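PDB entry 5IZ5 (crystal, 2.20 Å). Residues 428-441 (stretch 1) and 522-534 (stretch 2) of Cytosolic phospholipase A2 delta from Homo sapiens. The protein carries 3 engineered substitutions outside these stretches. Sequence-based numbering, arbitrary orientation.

Stretch 1 (428-441) FVDLWALVLESMLH
Stretch 2 522-534: PRICFLEAIWSNI

Two alanines let these helices come close, with methyl groups against carbonyls and each other: the CA atoms of Ala-433 and Ala-529 lie 4.8 Å apart, and their CB atoms are in contact at 3.6 Å. Stretch 1 is helical throughout, residues 428-441. Stretch 2 enters as an extended segment, Arg-523 having phi/psi of -55/147, and then winds into a helix that runs through Trp-531. The two axes approach to 8.0 Å, with 114° between their N-to-C directions, so the chains cross steeply, and the nearest CA atoms across the stretches are those of the alanine pair. Together the stretches bury 683 Å².

Around this crossing, small side chains bring carbon against backbone. Ala-433 CB sits 3.5 Å from Cys-525 O, and Ala-529 CB lies 3.4 Å from Val-429 O. Cys-525 O and Val-429 O already accept helical hydrogen bonds, from Ala-529 N and Ala-433 N respectively, each 2.9 Å long, so a methyl group can pack beside them without stranding an acceptor. Ala-433 CB also lies over one face of the Phe-526 ring, 4.0 Å from its centroid, in a CH-pi contact. Phe-526 (chi1 -69°, chi2 -85°) has a CA-to-CB bond pointing sideways, yet its ring reaches back toward stretch 1; Leu-434 CD2 packs 4.0 Å from Phe-526 CZ, with Leu-434 in an m,t rotamer that brings an apolar methyl to the aromatic ring.

Near the start of stretch 1, Val-429 (chi1 t) points toward the partner. Val-429 CG1 packs 3.8 Å from Ala-529 CB and 3.4 Å from Ile-530 CD1. Ile-530 starts with its CA-to-CB bond directed away, but its m,m rotamer brings CD1 back to the valine. Both side chains are buried and purely hydrocarbon, so they can fill this space without needing a polar partner.

Trp-432 (chi1 170°, chi2 -127°) combines apolar and polar contact. Trp-432 CD1 rests 3.7 Å from Ala-529 CB, while Trp-432 NE1 donates a hydrogen bond to Ser-532 OG at 3.2 Å, with the oxygen at the ring edge where the indole N-H points. Ser-532 is the first residue to leave helical phi/psi (-115/30). With chi1 p, Ser-532 OG donates in turn to Glu-528 O at 2.7 Å, so one small hydroxyl accepts from the indole and donates to a carbonyl that already holds the bond from Ser-532 N. Leu-436 (t,p) fills the adjoining space with apolar bulk, Leu-436 CD2 lying 4.0 Å from Glu-528 CB.

Farther along stretch 1, a salt bridge ties it to the entry of stretch 2. Glu-437, with chi1 and chi2 both t and chi3 51°, extends toward Arg-523 and presents its carboxylate to the guanidinium edge: Arg-523 NE donates to Glu-437 OE2 at 2.9 Å, and Arg-523 NH2 to Glu-437 OE1 at 3.0 Å. This paired geometry suits a buried carboxylate, whose charge is balanced directly by the arginine. Water 1 extends the link, donating to Glu-437 OE2 (2.8 Å) and accepting from Cys-525 N (3.0 Å). Water 2 donates to Glu-528 OE1 (2.7 Å) and accepts a weak hydrogen bond from His-441 NE2 (3.2 Å), joining the C-terminal end of stretch 1 to the partner helix.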

ATOM      1  N   PHE B 428      -2.595  -4.998  15.973  1.00 38.71           N
ATOM      2  CA  PHE B 428      -3.078  -3.776  16.621  1.00 40.75           C
ATOM      3  C   PHE B 428      -4.095  -3.052  15.735  1.00 39.12           C
ATOM      4  O   PHE B 428      -5.052  -2.466  16.232  1.00 38.19           O
ATOM      5  CB  PHE B 428      -1.908  -2.825  16.916  1.00 42.95           C
ATOM      6  CG  PHE B 428      -1.246  -3.045  18.247  1.00 45.93           C
ATOM      7  CD1 PHE B 428      -0.504  -4.193  18.452  1.00 47.77           C
ATOM      8  CD2 PHE B 428      -1.316  -2.097  19.271  1.00 47.87           C
ATOM      9  CE1 PHE B 428       0.132  -4.428  19.657  1.00 49.46           C
ATOM     10  CE2 PHE B 428      -0.674  -2.325  20.481  1.00 50.53           C
ATOM     11  CZ  PHE B 428       0.052  -3.492  20.672  1.00 50.43           C
ATOM     12  N   VAL B 429      -3.870  -3.104  14.426  1.00 38.43           N
ATOM     13  CA  VAL B 429      -4.756  -2.480  13.455  1.00 39.82           C
ATOM     14  C   VAL B 429      -6.157  -3.054  13.532  1.00 38.40           C
ATOM     15  O   VAL B 429      -7.130  -2.320  13.409  1.00 37.57           O
ATOM     16  CB  VAL B 429      -4.207  -2.633  12.023  1.00 41.57           C
ATOM     17  CG1 VAL B 429      -5.277  -2.332  10.983  1.00 42.53           C
ATOM     18  CG2 VAL B 429      -3.009  -1.719  11.836  1.00 41.51           C
ATOM     19  N   ASP B 430      -6.259  -4.357  13.763  1.00 37.24           N
ATOM     20  CA  ASP B 430      -7.559  -4.994  13.862  1.00 37.52           C
ATOM     21  C   ASP B 430      -8.321  -4.519  15.082  1.00 36.80           C
ATOM     22  O   ASP B 430      -9.525  -4.266  14.986  1.00 35.76           O
ATOM     23  CB  ASP B 430      -7.426  -6.515  13.866  1.00 38.55           C
ATOM     24  CG  ASP B 430      -6.803  -7.032  12.595  1.00 40.36           C
ATOM     25  OD1 ASP B 430      -7.470  -6.988  11.544  1.00 43.59           O
ATOM     26  OD2 ASP B 430      -5.642  -7.466  12.632  1.00 40.19           O
ATOM     27  N   LEU B 431      -7.638  -4.367  16.218  1.00 36.44           N
ATOM     28  CA  LEU B 431      -8.327  -3.887  17.417  1.00 35.67           C
ATOM     29  C   LEU B 431      -8.686  -2.419  17.252  1.00 34.61           C
ATOM     30  O   LEU B 431      -9.768  -1.993  17.641  1.00 34.21           O
ATOM     31  CB  LEU B 431      -7.477  -4.066  18.671  1.00 36.43           C
ATOM     32  CG  LEU B 431      -8.148  -3.598  19.965  1.00 36.23           C
ATOM     33  CD1 LEU B 431      -9.455  -4.335  20.227  1.00 37.16           C
ATOM     34  CD2 LEU B 431      -7.202  -3.771  21.141  1.00 38.46           C
ATOM     35  N   TRP B 432      -7.759  -1.648  16.698  1.00 34.83           N
ATOM     36  CA  TRP B 432      -7.982  -0.228  16.474  1.00 34.67           C
ATOM     37  C   TRP B 432      -9.183  -0.008  15.553  1.00 34.95           C
ATOM     38  O   TRP B 432      -9.982   0.902  15.782  1.00 32.35           O
ATOM     39  CB  TRP B 432      -6.720   0.415  15.920  1.00 35.19           C
ATOM     40  CG  TRP B 432      -6.883   1.809  15.428  1.00 35.28           C
ATOM     41  CD1 TRP B 432      -6.528   2.275  14.203  1.00 35.04           C
ATOM     42  CD2 TRP B 432      -7.433   2.926  16.144  1.00 35.72           C
ATOM     43  NE1 TRP B 432      -6.822   3.608  14.104  1.00 36.06           N
ATOM     44  CE2 TRP B 432      -7.379   4.035  15.281  1.00 35.73           C
ATOM     45  CE3 TRP B 432      -7.966   3.096  17.430  1.00 36.53           C
ATOM     46  CZ2 TRP B 432      -7.829   5.302  15.662  1.00 35.39           C
ATOM     47  CZ3 TRP B 432      -8.419   4.357  17.809  1.00 35.67           C
ATOM     48  CH2 TRP B 432      -8.348   5.444  16.925  1.00 35.16           C
ATOM     49  N   ALA B 433      -9.342  -0.885  14.564  1.00 35.16           N
ATOM     50  CA  ALA B 433     -10.499  -0.830  13.673  1.00 35.99           C
ATOM     51  C   ALA B 433     -11.804  -0.903  14.438  1.00 36.04           C
ATOM     52  O   ALA B 433     -12.706  -0.099  14.201  1.00 35.53           O
ATOM     53  CB  ALA B 433     -10.434  -1.946  12.646  1.00 37.44           C
ATOM     54  N   LEU B 434     -11.895  -1.840  15.379  1.00 35.23           N
ATOM     55  CA  LEU B 434     -13.141  -2.064  16.112  1.00 35.47           C
ATOM     56  C   LEU B 434     -13.415  -0.946  17.112  1.00 36.30           C
ATOM     57  O   LEU B 434     -14.549  -0.509  17.285  1.00 34.60           O
ATOM     58  CB  LEU B 434     -13.116  -3.419  16.824  1.00 36.40           C
ATOM     59  CG  LEU B 434     -12.893  -4.655  15.943  1.00 36.84           C
ATOM     60  CD1 LEU B 434     -12.758  -5.900  16.804  1.00 37.42           C
ATOM     61  CD2 LEU B 434     -14.017  -4.821  14.937  1.00 37.22           C
ATOM     62  N   VAL B 435     -12.359  -0.490  17.771  1.00 37.12           N
ATOM     63  CA  VAL B 435     -12.456   0.589  18.732  1.00 37.74           C
ATOM     64  C   VAL B 435     -12.808   1.916  18.058  1.00 37.97           C
ATOM     65  O   VAL B 435     -13.702   2.631  18.512  1.00 38.21           O
ATOM     66  CB  VAL B 435     -11.125   0.715  19.495  1.00 38.71           C
ATOM     67  CG1 VAL B 435     -11.011   2.056  20.208  1.00 39.72           C
ATOM     68  CG2 VAL B 435     -10.978  -0.449  20.464  1.00 38.66           C
ATOM     69  N   LEU B 436     -12.101   2.226  16.979  1.00 37.91           N
ATOM     70  CA  LEU B 436     -12.379   3.422  16.199  1.00 38.83           C
ATOM     71  C   LEU B 436     -13.824   3.403  15.703  1.00 40.09           C
ATOM     72  O   LEU B 436     -14.530   4.402  15.816  1.00 37.47           O
ATOM     73  CB  LEU B 436     -11.421   3.525  15.014  1.00 38.69           C
ATOM     74  CG  LEU B 436     -11.647   4.683  14.048  1.00 40.42           C
ATOM     75  CD1 LEU B 436     -11.523   6.023  14.763  1.00 41.35           C
ATOM     76  CD2 LEU B 436     -10.668   4.595  12.888  1.00 41.69           C
ATOM     77  N   GLU B 437     -14.261   2.253  15.190  1.00 39.51           N
ATOM     78  CA  GLU B 437     -15.637   2.092  14.734  1.00 39.90           C
ATOM     79  C   GLU B 437     -16.627   2.409  15.847  1.00 40.31           C
ATOM     80  O   GLU B 437     -17.614   3.106  15.623  1.00 39.22           O
ATOM     81  CB  GLU B 437     -15.879   0.671  14.219  1.00 39.24           C
ATOM     82  CG  GLU B 437     -17.243   0.469  13.578  1.00 39.45           C
ATOM     83  CD  GLU B 437     -17.444  -0.937  13.048  1.00 39.09           C
ATOM     84  OE1 GLU B 437     -17.215  -1.907  13.801  1.00 38.16           O
ATOM     85  OE2 GLU B 437     -17.826  -1.078  11.869  1.00 39.94           O
ATOM     86  N   SER B 438     -16.362   1.877  17.037  1.00 42.11           N
ATOM     87  CA  SER B 438     -17.189   2.136  18.220  1.00 43.31           C
ATOM     88  C   SER B 438     -17.237   3.632  18.597  1.00 44.24           C
ATOM     89  O   SER B 438     -18.287   4.145  18.996  1.00 42.54           O
ATOM     90  CB  SER B 438     -16.683   1.298  19.416  1.00 44.51           C
ATOM     91  OG  SER B 438     -17.170  -0.031  19.362  1.00 46.24           O
ATOM     92  N   MET B 439     -16.112   4.327  18.466  1.00 44.26           N
ATOM     93  CA  MET B 439     -16.043   5.739  18.841  1.00 46.19           C
ATOM     94  C   MET B 439     -16.765   6.633  17.836  1.00 46.16           C
ATOM     95  O   MET B 439     -17.464   7.574  18.227  1.00 46.78           O
ATOM     96  CB  MET B 439     -14.586   6.184  18.994  1.00 48.13           C
ATOM     97  CG  MET B 439     -13.870   5.498  20.144  1.00 50.16           C
ATOM     98  SD  MET B 439     -12.128   5.948  20.248  1.00 54.33           S
ATOM     99  CE  MET B 439     -12.152   6.925  21.729  1.00 54.33           C
ATOM    100  N   LEU B 440     -16.601   6.329  16.553  1.00 44.86           N
ATOM    101  CA  LEU B 440     -17.212   7.113  15.480  1.00 44.42           C
ATOM    102  C   LEU B 440     -18.709   6.832  15.323  1.00 44.42           C
ATOM    103  O   LEU B 440     -19.474   7.742  14.999  1.00 43.60           O
ATOM    104  CB  LEU B 440     -16.487   6.849  14.151  1.00 44.61           C
ATOM    105  CG  LEU B 440     -15.324   7.763  13.735  1.00 46.36           C
ATOM    106  CD1 LEU B 440     -14.529   8.309  14.911  1.00 47.31           C
ATOM    107  CD2 LEU B 440     -14.409   7.039  12.751  1.00 45.90           C
ATOM    108  N   HIS B 441     -19.116   5.578  15.524  1.00 43.07           N
ATOM    109  CA  HIS B 441     -20.517   5.179  15.307  1.00 43.33           C
ATOM    110  C   HIS B 441     -21.267   4.462  16.421  1.00 43.72           C
ATOM    111  O   HIS B 441     -22.485   4.339  16.334  1.00 43.30           O
ATOM    112  CB  HIS B 441     -20.615   4.302  14.058  1.00 43.43           C
ATOM    113  CG  HIS B 441     -19.786   4.781  12.906  1.00 44.40           C
ATOM    114  ND1 HIS B 441     -20.233   5.731  12.013  1.00 44.68           N
ATOM    115  CD2 HIS B 441     -18.545   4.433  12.493  1.00 44.21           C
ATOM    116  CE1 HIS B 441     -19.302   5.947  11.102  1.00 43.79           C
ATOM    117  NE2 HIS B 441     -18.267   5.171  11.369  1.00 42.81           N
ATOM    118  N   PRO B 522     -13.392  -6.167   3.466  1.00 37.26           N
ATOM    119  CA  PRO B 522     -13.725  -5.818   4.838  1.00 37.90           C
ATOM    120  C   PRO B 522     -14.612  -4.583   4.961  1.00 37.09           C
ATOM    121  O   PRO B 522     -14.740  -3.794   4.034  1.00 37.67           O
ATOM    122  CB  PRO B 522     -12.367  -5.535   5.465  1.00 39.21           C
ATOM    123  CG  PRO B 522     -11.529  -5.069   4.330  1.00 39.01           C
ATOM    124  CD  PRO B 522     -11.990  -5.860   3.142  1.00 37.83           C
ATOM    125  N   ARG B 523     -15.219  -4.470   6.130  1.00 37.17           N
ATOM    126  CA  ARG B 523     -15.902  -3.278   6.596  1.00 37.99           C
ATOM    127  C   ARG B 523     -14.932  -2.086   6.531  1.00 36.67           C
ATOM    128  O   ARG B 523     -13.732  -2.259   6.738  1.00 34.19           O
ATOM    129  CB  ARG B 523     -16.324  -3.529   8.048  1.00 40.25           C
ATOM    130  CG  ARG B 523     -17.682  -3.020   8.422  1.00 41.59           C
ATOM    131  CD  ARG B 523     -18.320  -3.852   9.521  1.00 41.21           C
ATOM    132  NE  ARG B 523     -17.644  -3.755  10.822  1.00 38.18           N
ATOM    133  CZ  ARG B 523     -17.082  -4.772  11.486  1.00 37.55           C
ATOM    134  NH1 ARG B 523     -17.055  -6.006  10.983  1.00 36.28           N
ATOM    135  NH2 ARG B 523     -16.529  -4.557  12.673  1.00 35.98           N
ATOM    136  N   ILE B 524     -15.445  -0.885   6.259  1.00 35.89           N
ATOM    137  CA  ILE B 524     -14.575   0.274   6.031  1.00 36.55           C
ATOM    138  C   ILE B 524     -13.724   0.677   7.243  1.00 35.34           C
ATOM    139  O   ILE B 524     -12.634   1.223   7.064  1.00 35.47           O
ATOM    140  CB  ILE B 524     -15.331   1.513   5.470  1.00 36.66           C
ATOM    141  CG1 ILE B 524     -14.312   2.560   4.995  1.00 38.02           C
ATOM    142  CG2 ILE B 524     -16.278   2.103   6.503  1.00 35.92           C
ATOM    143  CD1 ILE B 524     -14.497   3.020   3.576  1.00 40.55           C
ATOM    144  N   CYS B 525     -14.189   0.381   8.454  1.00 35.00           N
ATOM    145  CA  CYS B 525     -13.396   0.658   9.655  1.00 36.71           C
ATOM    146  C   CYS B 525     -12.013   0.000   9.613  1.00 36.98           C
ATOM    147  O   CYS B 525     -11.077   0.520  10.211  1.00 36.97           O
ATOM    148  CB  CYS B 525     -14.135   0.243  10.932  1.00 36.15           C
ATOM    149  SG  CYS B 525     -14.516  -1.519  11.090  1.00 36.94           S
ATOM    150  N   PHE B 526     -11.882  -1.118   8.899  1.00 35.83           N
ATOM    151  CA  PHE B 526     -10.592  -1.797   8.767  1.00 36.27           C
ATOM    152  C   PHE B 526      -9.644  -1.034   7.864  1.00 36.51           C
ATOM    153  O   PHE B 526      -8.438  -1.068   8.078  1.00 36.20           O
ATOM    154  CB  PHE B 526     -10.759  -3.254   8.306  1.00 35.61           C
ATOM    155  CG  PHE B 526     -11.390  -4.120   9.346  1.00 36.72           C
ATOM    156  CD1 PHE B 526     -10.622  -4.714  10.341  1.00 37.32           C
ATOM    157  CD2 PHE B 526     -12.766  -4.296   9.371  1.00 38.46           C
ATOM    158  CE1 PHE B 526     -11.216  -5.484  11.329  1.00 37.88           C
ATOM    159  CE2 PHE B 526     -13.365  -5.068  10.349  1.00 37.94           C
ATOM    160  CZ  PHE B 526     -12.591  -5.658  11.330  1.00 37.90           C
ATOM    161  N   LEU B 527     -10.175  -0.353   6.856  1.00 35.27           N
ATOM    162  CA  LEU B 527      -9.350   0.519   6.040  1.00 35.91           C
ATOM    163  C   LEU B 527      -9.044   1.819   6.786  1.00 35.19           C
ATOM    164  O   LEU B 527      -7.919   2.302   6.741  1.00 35.03           O
ATOM    165  CB  LEU B 527     -10.015   0.813   4.697  1.00 36.94           C
ATOM    166  CG  LEU B 527     -10.228  -0.389   3.775  1.00 38.51           C
ATOM    167  CD1 LEU B 527     -10.708   0.096   2.420  1.00 40.18           C
ATOM    168  CD2 LEU B 527      -8.966  -1.224   3.606  1.00 39.44           C
ATOM    169  N   GLU B 528     -10.037   2.374   7.468  1.00 34.34           N
ATOM    170  CA  GLU B 528      -9.814   3.551   8.299  1.00 37.00           C
ATOM    171  C   GLU B 528      -8.703   3.309   9.319  1.00 36.74           C
ATOM    172  O   GLU B 528      -7.899   4.202   9.588  1.00 38.65           O
ATOM    173  CB  GLU B 528     -11.101   3.965   9.010  1.00 37.09           C
ATOM    174  CG  GLU B 528     -12.100   4.612   8.072  1.00 38.40           C
ATOM    175  CD  GLU B 528     -13.448   4.826   8.724  1.00 39.79           C
ATOM    176  OE1 GLU B 528     -14.149   3.830   9.000  1.00 39.84           O
ATOM    177  OE2 GLU B 528     -13.805   5.994   8.970  1.00 43.34           O
ATOM    178  N   ALA B 529      -8.650   2.094   9.862  1.00 36.13           N
ATOM    179  CA  ALA B 529      -7.619   1.724  10.828  1.00 35.55           C
ATOM    180  C   ALA B 529      -6.216   1.764  10.226  1.00 36.24           C
ATOM    181  O   ALA B 529      -5.299   2.224  10.892  1.00 35.97           O
ATOM    182  CB  ALA B 529      -7.898   0.352  11.406  1.00 34.84           C
ATOM    183  N   ILE B 530      -6.062   1.269   8.989  1.00 37.87           N
ATOM    184  CA  ILE B 530      -4.800   1.314   8.227  1.00 38.66           C
ATOM    185  C   ILE B 530      -4.416   2.755   7.960  1.00 37.81           C
ATOM    186  O   ILE B 530      -3.277   3.159   8.186  1.00 37.69           O
ATOM    187  CB  ILE B 530      -4.923   0.668   6.817  1.00 39.85           C
ATOM    188  CG1 ILE B 530      -5.464  -0.764   6.860  1.00 41.97           C
ATOM    189  CG2 ILE B 530      -3.609   0.755   6.028  1.00 38.03           C
ATOM    190  CD1 ILE B 530      -4.665  -1.744   7.667  1.00 44.63           C
ATOM    191  N   TRP B 531      -5.370   3.521   7.441  1.00 36.37           N
ATOM    192  CA  TRP B 531      -5.128   4.914   7.068  1.00 36.11           C
ATOM    193  C   TRP B 531      -4.704   5.770   8.260  1.00 35.05           C
ATOM    194  O   TRP B 531      -3.920   6.703   8.104  1.00 35.55           O
ATOM    195  CB  TRP B 531      -6.376   5.515   6.409  1.00 36.43           C
ATOM    196  CG  TRP B 531      -6.765   4.820   5.131  1.00 36.43           C
ATOM    197  CD1 TRP B 531      -5.929   4.222   4.230  1.00 37.03           C
ATOM    198  CD2 TRP B 531      -8.083   4.680   4.603  1.00 36.88           C
ATOM    199  NE1 TRP B 531      -6.640   3.712   3.182  1.00 36.63           N
ATOM    200  CE2 TRP B 531      -7.970   3.978   3.384  1.00 36.94           C
ATOM    201  CE3 TRP B 531      -9.355   5.071   5.048  1.00 36.19           C
ATOM    202  CZ2 TRP B 531      -9.076   3.665   2.599  1.00 36.21           C
ATOM    203  CZ3 TRP B 531     -10.455   4.749   4.271  1.00 36.28           C
ATOM    204  CH2 TRP B 531     -10.307   4.058   3.059  1.00 35.61           C
ATOM    205  N   SER B 532      -5.241   5.454   9.432  1.00 34.96           N
ATOM    206  CA  SER B 532      -4.953   6.194  10.648  1.00 35.39           C
ATOM    207  C   SER B 532      -4.207   5.346  11.686  1.00 35.98           C
ATOM    208  O   SER B 532      -4.369   5.577  12.893  1.00 33.91           O
ATOM    209  CB  SER B 532      -6.257   6.748  11.241  1.00 35.40           C
ATOM    210  OG  SER B 532      -7.138   5.716  11.653  1.00 36.59           O
ATOM    211  N   ASN B 533      -3.403   4.372  11.233  1.00 35.49           N
ATOM    212  CA  ASN B 533      -2.704   3.476  12.184  1.00 38.34           C
ATOM    213  C   ASN B 533      -1.528   4.078  12.968  1.00 39.31           C
ATOM    214  O   ASN B 533      -0.859   3.379  13.726  1.00 37.06           O
ATOM    215  CB  ASN B 533      -2.346   2.095  11.581  1.00 37.47           C
ATOM    216  CG  ASN B 533      -1.220   2.128  10.559  1.00 39.36           C
ATOM    217  OD1 ASN B 533      -0.508   3.115  10.396  1.00 39.40           O
ATOM    218  ND2 ASN B 533      -1.055   1.005   9.854  1.00 41.88           N
ATOM    219  N   ILE B 534      -1.301   5.383  12.822  1.00 40.77           N
ATOM    220  CA  ILE B 534      -0.467   6.103  13.789  1.00 41.75           C
ATOM    221  C   ILE B 534      -1.015   5.834  15.199  1.00 42.64           C
ATOM    222  O   ILE B 534      -0.264   5.754  16.167  1.00 39.20           O
ATOM    223  CB  ILE B 534      -0.399   7.628  13.504  1.00 42.58           C
ATOM    224  CG1 ILE B 534       0.692   8.293  14.348  1.00 44.47           C
ATOM    225  CG2 ILE B 534      -1.742   8.304  13.767  1.00 42.70           C
ATOM    226  CD1 ILE B 534       2.092   8.034  13.835  1.00 46.10           C
TER
HETATM  227  O   HOH W   1     -16.966   0.145   9.499  1.00 34.53           O
HETATM  228  O   HOH W   2     -16.349   2.860  10.198  1.00 41.02           O